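Local coordinates for erythromycin C-12 hydroxylase (Saccharopolyspora erythraea, PDB 2JJN), which hydroxylates the macrolactone ring of erythromycin D at C-12, using heme b, dioxygen and NADPH, to give erythromycin C in antibiotic biosynthesis, at residues Tyr284-Pro289 / Thr314-Ala319; Gly35-Lys40 / His52-Ala57. The protein carries 2 engineered substitutions. All coordinates share one frame; numbering follows the deposited sequence. Where two conformers were deposited one is given.

Both contacts meet at the mixed sheet beside the heme-binding core of this P450, with their centres 12 Å apart. Interaction 2 comes first along the chain and closes before interaction 1 opens: helix 27-40 packs on the exit of strand 51-53, whereas 284-289 leads from helix 274-284 towards the heme and packs on the exit of 311-315. Strands 51-53 and 311-315 are parallel neighbours, and the contacts touch where these exits meet. Ser318 OG lies 2.7 Å from Phe54 O, a probable hydrogen bond, and Trp315 packs on Phe54. Interaction 1 is buried beside the heme; interaction 2 carries the packing out to the protein surface.

Interaction 1 of 2, residues Tyr284-Pro289 / Thr314-Ala319; sequences YRPPFP and TWVLSA. With HEM (protoporphyrin IX containing Fe), chain B.
Leu317 extends its CG anti to the backbone N (chi1 173°), and chi2 of 61° sets CD1 against the ring of Pro286, while its CB meets Pro289. This is the P450 arrangement in which the segment after helix 274-284, the K helix of the family, packs on the short K' helix that begins at Val316. Pro286 CD lies 3.7 Å from Leu317 CD1, the two side chains crossing at about a right angle. Three residues on, Pro289 CB lies 3.7 Å from Leu317 CB. Leu30, Leu31 and Leu34 of helix 27-40 also pack on Leu317.

The polar link is a single backbone bond: Leu317 N donates to Pro289 O over 3.0 Å, nearly straight at 169°, the donor tilted slightly off the carbonyl plane. Pro289 O in this way takes up an N-H of the first helical turn. The same oxygen receives a CA-H contact from Trp315, the N-cap residue, at a CA to O distance of 3.4 Å. Trp315 itself centres an inverse gamma turn, and its NE1 is hydrogen-bonded to His52.

Between Pro286 and Pro289, Pro287 and Phe288 face the heme and belong to its pocket. The CMB methyl of the heme lies 3.8 Å from Pro287 CD, and Phe288 presents its ring edge, through CD1, to the methine carbon CHB at 3.8 Å.

Interaction 2 of 2, residues Gly35-Lys40 / His52-Ala57; sequences GTMREK and HVFRHA. With SO4 (sulfate ion), chain E; SO4 (sulfate ion), chain G.
Phe54 receives Met37 over one face of its ring, CB lying 3.9 Å from the centroid and 26° off the normal, a CH-pi contact displaced toward the CD1-CE1 rim. The bent Met37 chain stays by that rim: its methyl CE lies 3.7 Å from Phe54 CE1. Trp33 also meets the Phe54 ring, the two planes roughly perpendicular. The guanidinium of Arg38 has Gly35 CA over one face, 3.4 Å above its plane and displaced toward the rim. The guanidinium of Arg55 is instead used at its edges.

Its NE-NH2 edge grips one atom, Arg38 O, side-on with two bonds. Arg55 NE reaches that oxygen over 2.8 Å, and Arg55 NH2 over 2.9 Å, nearly along the C=O axis; both bonds are bent, as two nitrogens sharing one oxygen side-on must be. The chain, extended from CG to NE (chi3 -176°), carries NE to the last turn of helix 27-40, where the negative end of the helix dipole would favour a cationic partner. The other edge, NH1 with NH2, holds a sulfate, probably from the crystallisation liquor; Arg55 NH2 to its O1 is 2.8 Å. NH2 thus serves both protein and anion, and in the crystal the guanidinium is held at two edges.

Arg38 lays CG and CD against the carbonyl of Phe54, CG 3.6 Å from Phe54 O, and sends NH1 to a hydrogen bond with Ser318 OG. Farther along, His56 NE2 donates to a second sulfate. The whole joins the end of helix 27-40 to the link between strand 51-53 and helix 56-64: helix A packed on the turn from strand beta1-2 to helix B, as in the P450 fold.

Interaction 1 of 2, residues Tyr284-Pro289 / Thr314-Ala319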
loop_
_atom_site.group_PDB
_atom_site.type_symbol
_atom_site.label_atom_id
_atom_site.label_comp_id
_atom_site.label_asym_id
_atom_site.label_seq_id
_atom_site.Cartn_x
_atom_site.Cartn_y
_atom_site.Cartn_z
ATOM N N TYR A 284 -5.779 4.099 11.121
ATOM C CA TYR A 284 -5.924 5.519 11.220
ATOM C C TYR A 284 -5.535 6.268 9.925
ATOM O O TYR A 284 -6.229 7.223 9.531
ATOM C CB TYR A 284 -5.067 5.950 12.439
ATOM C CG TYR A 284 -5.298 7.335 12.964
ATOM C CD1 TYR A 284 -6.456 7.631 13.668
ATOM C CD2 TYR A 284 -4.315 8.295 12.818
ATOM C CE1 TYR A 284 -6.619 8.930 14.204
ATOM C CE2 TYR A 284 -4.467 9.573 13.351
ATOM C CZ TYR A 284 -5.589 9.867 14.017
ATOM O OH TYR A 284 -5.672 11.180 14.502
ATOM N N ARG A 285 -4.434 5.833 9.319
ATOM C CA ARG A 285 -3.876 6.492 8.133
ATOM C C ARG A 285 -3.474 5.392 7.120
ATOM O O ARG A 285 -2.303 5.158 6.866
ATOM C CB ARG A 285 -2.691 7.362 8.534
ATOM C CG ARG A 285 -3.112 8.719 9.099
ATOM C CD ARG A 285 -1.904 9.510 9.512
ATOM N NE ARG A 285 -2.309 10.917 9.730
ATOM C CZ ARG A 285 -1.924 11.663 10.765
ATOM N NH1 ARG A 285 -1.122 11.204 11.728
ATOM N NH2 ARG A 285 -2.357 12.935 10.823
ATOM N N PRO A 286 -4.469 4.752 6.533
ATOM C CA PRO A 286 -4.218 3.655 5.542
ATOM C C PRO A 286 -3.427 4.195 4.361
ATOM O O PRO A 286 -3.794 5.214 3.809
ATOM C CB PRO A 286 -5.627 3.239 5.102
ATOM C CG PRO A 286 -6.533 4.400 5.442
ATOM C CD PRO A 286 -5.911 5.016 6.715
ATOM N N PRO A 287 -2.326 3.535 3.991
ATOM C CA PRO A 287 -1.548 4.015 2.851
ATOM C C PRO A 287 -2.358 4.124 1.575
ATOM O O PRO A 287 -2.140 5.075 0.823
ATOM C CB PRO A 287 -0.437 2.969 2.755
ATOM C CG PRO A 287 -0.237 2.511 4.216
ATOM C CD PRO A 287 -1.626 2.468 4.729
ATOM N N PHE A 288 -3.293 3.183 1.344
ATOM C CA PHE A 288 -4.164 3.258 0.179
ATOM C C PHE A 288 -5.562 3.570 0.706
ATOM O O PHE A 288 -6.233 2.699 1.250
ATOM C CB PHE A 288 -4.217 1.916 -0.539
ATOM C CG PHE A 288 -3.026 1.602 -1.356
ATOM C CD1 PHE A 288 -2.510 0.322 -1.311
ATOM C CD2 PHE A 288 -2.473 2.528 -2.211
ATOM C CE1 PHE A 288 -1.414 -0.033 -2.122
ATOM C CE2 PHE A 288 -1.360 2.198 -3.011
ATOM C CZ PHE A 288 -0.846 0.918 -2.944
ATOM N N PRO A 289 -5.986 4.817 0.640
ATOM C CA PRO A 289 -7.304 5.165 1.208
ATOM C C PRO A 289 -8.492 4.712 0.383
ATOM O O PRO A 289 -9.648 4.709 0.889
ATOM C CB PRO A 289 -7.228 6.712 1.293
ATOM C CG PRO A 289 -6.249 7.090 0.263
ATOM C CD PRO A 289 -5.210 6.023 0.248
ATOM N N THR A 314 -13.997 2.472 -3.500
ATOM C CA THR A 314 -14.350 2.140 -2.099
ATOM C C THR A 314 -13.383 2.827 -1.164
ATOM O O THR A 314 -12.194 2.557 -1.242
ATOM C CB THR A 314 -14.270 0.639 -1.787
ATOM O OG1 THR A 314 -12.982 0.110 -2.114
ATOM C CG2 THR A 314 -15.338 -0.180 -2.551
ATOM N N TRP A 315 -13.888 3.711 -0.318
ATOM C CA TRP A 315 -13.049 4.560 0.529
ATOM C C TRP A 315 -12.750 3.862 1.848
ATOM O O TRP A 315 -13.456 3.998 2.861
ATOM C CB TRP A 315 -13.726 5.906 0.741
ATOM C CG TRP A 315 -13.549 6.848 -0.406
ATOM C CD1 TRP A 315 -14.332 6.931 -1.490
ATOM C CD2 TRP A 315 -12.514 7.827 -0.543
ATOM N NE1 TRP A 315 -13.856 7.957 -2.347
ATOM C CE2 TRP A 315 -12.735 8.508 -1.773
ATOM C CE3 TRP A 315 -11.390 8.162 0.237
ATOM C CZ2 TRP A 315 -11.887 9.529 -2.233
ATOM C CZ3 TRP A 315 -10.560 9.189 -0.204
ATOM C CH2 TRP A 315 -10.809 9.859 -1.427
ATOM N N VAL A 316 -11.669 3.074 1.825
ATOM C CA VAL A 316 -11.218 2.413 3.060
ATOM C C VAL A 316 -10.937 3.454 4.174
ATOM O O VAL A 316 -11.198 3.215 5.349
ATOM C CB VAL A 316 -10.025 1.489 2.767
ATOM C CG1 VAL A 316 -9.210 1.203 4.024
ATOM C CG2 VAL A 316 -10.594 0.167 2.176
ATOM N N LEU A 317 -10.401 4.614 3.808
ATOM C CA LEU A 317 -10.141 5.658 4.807
ATOM C C LEU A 317 -11.424 6.052 5.499
ATOM O O LEU A 317 -11.426 6.214 6.730
ATOM C CB LEU A 317 -9.524 6.868 4.129
ATOM C CG LEU A 317 -9.353 8.084 5.046
ATOM C CD1 LEU A 317 -8.397 7.740 6.244
ATOM C CD2 LEU A 317 -8.796 9.247 4.235
ATOM N N SER A 318 -12.508 6.225 4.735
ATOM C CA SER A 318 -13.778 6.595 5.369
ATOM C C SER A 318 -14.325 5.442 6.219
ATOM O O SER A 318 -14.797 5.650 7.351
ATOM C CB SER A 318 -14.740 6.939 4.248
ATOM O OG SER A 318 -16.024 7.340 4.766
ATOM N N ALA A 319 -14.281 4.225 5.680
ATOM C CA ALA A 319 -14.717 3.030 6.449
ATOM C C ALA A 319 -13.987 2.939 7.749
ATOM O O ALA A 319 -14.585 2.595 8.784
ATOM C CB ALA A 319 -14.468 1.750 5.615
HETATM C CHA HEM B . -3.310 -6.341 -2.387
HETATM C CHB HEM B . -2.657 -2.747 0.849
HETATM C CHC HEM B . 1.950 -4.139 1.418
HETATM C CHD HEM B . 1.521 -7.164 -2.368
HETATM C C1A HEM B . -3.507 -5.300 -1.502
HETATM C C2A HEM B . -4.794 -4.628 -1.289
HETATM C C3A HEM B . -4.612 -3.634 -0.415
HETATM C C4A HEM B . -3.212 -3.625 -0.041
HETATM C CMA HEM B . -5.671 -2.631 0.095
HETATM C CAA HEM B . -6.131 -5.028 -1.938
HETATM C CBA HEM B . -6.276 -4.442 -3.331
HETATM C CGA HEM B . -7.694 -4.603 -3.884
HETATM O O1A HEM B . -8.570 -5.191 -3.190
HETATM O O2A HEM B . -7.897 -4.165 -5.060
HETATM C C1B HEM B . -1.336 -2.827 1.293
HETATM C C2B HEM B . -0.768 -2.019 2.342
HETATM C C3B HEM B . 0.516 -2.410 2.510
HETATM C C4B HEM B . 0.747 -3.477 1.544
HETATM C CMB HEM B . -1.621 -0.948 3.055
HETATM C CAB HEM B . 1.622 -1.892 3.451
HETATM C CBB HEM B . 1.313 -1.460 4.631
HETATM C C1C HEM B . 2.232 -5.072 0.443
HETATM C C2C HEM B . 3.521 -5.718 0.256
HETATM C C3C HEM B . 3.404 -6.557 -0.795
HETATM C C4C HEM B . 2.028 -6.476 -1.292
HETATM C CMC HEM B . 4.747 -5.427 1.162
HETATM C CAC HEM B . 4.467 -7.455 -1.457
HETATM C CBC HEM B . 5.383 -8.128 -0.761
HETATM C C1D HEM B . 0.199 -7.170 -2.696
HETATM C C2D HEM B . -0.323 -7.943 -3.777
HETATM C C3D HEM B . -1.800 -7.711 -3.773
HETATM C C4D HEM B . -2.050 -6.802 -2.695
HETATM C CMD HEM B . 0.474 -8.848 -4.764
HETATM C CAD HEM B . -2.850 -8.289 -4.739
HETATM C CBD HEM B . -3.471 -9.583 -4.180
HETATM C CGD HEM B . -4.569 -10.058 -5.081
HETATM O O1D HEM B . -5.029 -9.310 -5.961
HETATM O O2D HEM B . -4.986 -11.221 -4.903
HETATM N NA HEM B . -2.546 -4.672 -0.692
HETATM N NB HEM B . -0.381 -3.695 0.773
HETATM N NC HEM B . 1.380 -5.551 -0.534
HETATM N ND HEM B . -0.861 -6.494 -2.061
HETATM FE FE HEM B . -0.650 -5.199 -0.511
HETATM O O HOH W 1 -0.232 -3.599 -1.987
#

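Interaction 2 of 2, residues Gly35-Lys40 / His52-Ala57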
loop_
_atom_site.group_PDB
_atom_site.type_symbol
_atom_site.label_atom_id
_atom_site.label_comp_id
_atom_site.label_asym_id
_atom_site.label_seq_id
_atom_site.Cartn_x
_atom_site.Cartn_y
_atom_site.Cartn_z
ATOM N N GLY A 35 -16.711 12.379 6.449
ATOM C CA GLY A 35 -17.703 12.321 7.531
ATOM C C GLY A 35 -19.068 12.808 7.070
ATOM O O GLY A 35 -20.105 12.156 7.286
ATOM N N THR A 36 -19.087 13.930 6.397
ATOM C CA THR A 36 -20.367 14.475 5.939
ATOM C C THR A 36 -21.021 13.554 4.911
ATOM O O THR A 36 -22.256 13.398 4.895
ATOM C CB THR A 36 -20.221 15.890 5.385
ATOM O OG1 THR A 36 -19.380 15.888 4.223
ATOM C CG2 THR A 36 -19.677 16.839 6.458
ATOM N N MET A 37 -20.219 12.937 4.055
ATOM C CA MET A 37 -20.765 12.081 3.015
ATOM C C MET A 37 -21.268 10.781 3.609
ATOM O O MET A 37 -22.314 10.271 3.189
ATOM C CB MET A 37 -19.699 11.780 1.942
ATOM C CG MET A 37 -19.180 13.041 1.173
ATOM S SD MET A 37 -20.535 13.868 0.289
ATOM C CE MET A 37 -20.612 12.755 -1.120
ATOM N N ARG A 38 -20.562 10.247 4.592
ATOM C CA ARG A 38 -21.119 9.062 5.286
ATOM C C ARG A 38 -22.521 9.338 5.836
ATOM O O ARG A 38 -23.419 8.493 5.749
ATOM C CB ARG A 38 -20.234 8.608 6.434
ATOM C CG ARG A 38 -18.952 7.914 6.001
ATOM C CD ARG A 38 -18.306 7.100 7.186
ATOM N NE ARG A 38 -17.960 8.000 8.294
ATOM C CZ ARG A 38 -16.879 8.795 8.349
ATOM N NH1 ARG A 38 -16.007 8.829 7.344
ATOM N NH2 ARG A 38 -16.652 9.589 9.416
ATOM N N GLU A 39 -22.684 10.537 6.416
ATOM C CA GLU A 39 -23.993 10.921 6.950
ATOM C C GLU A 39 -25.056 11.176 5.885
ATOM O O GLU A 39 -26.153 10.611 5.959
ATOM C CB GLU A 39 -23.877 12.089 7.934
ATOM C CG GLU A 39 -25.239 12.578 8.462
ATOM C CD GLU A 39 -25.164 13.862 9.305
ATOM O OE1 GLU A 39 -24.143 14.096 9.983
ATOM O OE2 GLU A 39 -26.166 14.618 9.321
ATOM N N LYS A 40 -24.717 11.996 4.882
ATOM C CA LYS A 40 -25.700 12.581 3.985
ATOM C C LYS A 40 -25.740 11.997 2.576
ATOM O O LYS A 40 -26.735 12.175 1.874
ATOM C CB LYS A 40 -25.474 14.101 3.923
ATOM C CG LYS A 40 -25.838 14.815 5.228
ATOM C CD LYS A 40 -25.723 16.326 5.134
ATOM C CE LYS A 40 -26.342 16.964 6.370
ATOM N NZ LYS A 40 -25.883 18.353 6.633
ATOM N N HIS A 52 -18.567 6.496 -5.620
ATOM C CA HIS A 52 -17.737 6.442 -4.435
ATOM C C HIS A 52 -18.596 5.913 -3.286
ATOM O O HIS A 52 -19.740 6.379 -3.089
ATOM C CB HIS A 52 -17.316 7.870 -4.071
ATOM C CG HIS A 52 -16.427 8.474 -5.097
ATOM N ND1 HIS A 52 -15.048 8.476 -4.981
ATOM C CD2 HIS A 52 -16.722 9.075 -6.276
ATOM C CE1 HIS A 52 -14.531 9.059 -6.062
ATOM N NE2 HIS A 52 -15.523 9.446 -6.848
ATOM N N VAL A 53 -18.001 5.019 -2.493
ATOM C CA VAL A 53 -18.737 4.342 -1.427
ATOM C C VAL A 53 -18.010 4.647 -0.113
ATOM O O VAL A 53 -16.801 4.405 0.003
ATOM C CB VAL A 53 -18.790 2.844 -1.713
ATOM C CG1 VAL A 53 -19.402 2.114 -0.527
ATOM C CG2 VAL A 53 -19.667 2.653 -2.972
ATOM N N PHE A 54 -18.749 5.200 0.863
ATOM C CA PHE A 54 -18.120 5.768 2.068
ATOM C C PHE A 54 -18.304 5.020 3.391
ATOM O O PHE A 54 -17.486 5.155 4.297
ATOM C CB PHE A 54 -18.584 7.225 2.279
ATOM C CG PHE A 54 -18.239 8.120 1.108
ATOM C CD1 PHE A 54 -19.236 8.621 0.281
ATOM C CD2 PHE A 54 -16.924 8.345 0.786
ATOM C CE1 PHE A 54 -18.916 9.448 -0.796
ATOM C CE2 PHE A 54 -16.570 9.175 -0.312
ATOM C CZ PHE A 54 -17.592 9.725 -1.114
ATOM N N ARG A 55 -19.376 4.265 3.525
ATOM C CA ARG A 55 -19.631 3.624 4.825
ATOM C C ARG A 55 -18.966 2.264 4.933
ATOM O O ARG A 55 -18.879 1.535 3.942
ATOM C CB ARG A 55 -21.142 3.444 5.018
ATOM C CG ARG A 55 -21.850 4.759 5.285
ATOM C CD ARG A 55 -23.334 4.521 5.507
ATOM N NE ARG A 55 -24.032 5.782 5.677
ATOM C CZ ARG A 55 -25.339 5.899 5.477
ATOM N NH1 ARG A 55 -26.048 4.816 5.088
ATOM N NH2 ARG A 55 -25.939 7.086 5.666
ATOM N N HIS A 56 -18.551 1.900 6.151
ATOM C CA HIS A 56 -17.795 0.680 6.335
ATOM C C HIS A 56 -18.533 -0.557 5.796
ATOM O O HIS A 56 -17.977 -1.371 5.050
ATOM C CB HIS A 56 -17.536 0.503 7.836
ATOM C CG HIS A 56 -16.716 -0.698 8.168
ATOM N ND1 HIS A 56 -17.294 -1.923 8.461
ATOM C CD2 HIS A 56 -15.379 -0.856 8.334
ATOM C CE1 HIS A 56 -16.340 -2.792 8.753
ATOM N NE2 HIS A 56 -15.175 -2.182 8.681
ATOM N N ALA A 57 -19.810 -0.725 6.165
ATOM C CA ALA A 57 -20.493 -1.916 5.722
ATOM C C ALA A 57 -20.593 -1.984 4.201
ATOM O O ALA A 57 -20.574 -3.062 3.627
ATOM C CB ALA A 57 -21.900 -1.965 6.327
HETATM S S SO4 E . -29.627 6.245 4.689
HETATM O O1 SO4 E . -28.721 7.194 5.343
HETATM O O2 SO4 E . -30.260 6.902 3.548
HETATM O O3 SO4 E . -30.642 5.794 5.641
HETATM O O4 SO4 E . -28.896 5.098 4.145
HETATM S S SO4 G . -11.931 -3.631 10.186
HETATM O O1 SO4 G . -10.669 -2.944 9.783
HETATM O O2 SO4 G . -12.948 -3.543 9.139
HETATM O O3 SO4 G . -12.542 -3.129 11.419
HETATM O O4 SO4 G . -11.742 -5.068 10.329
#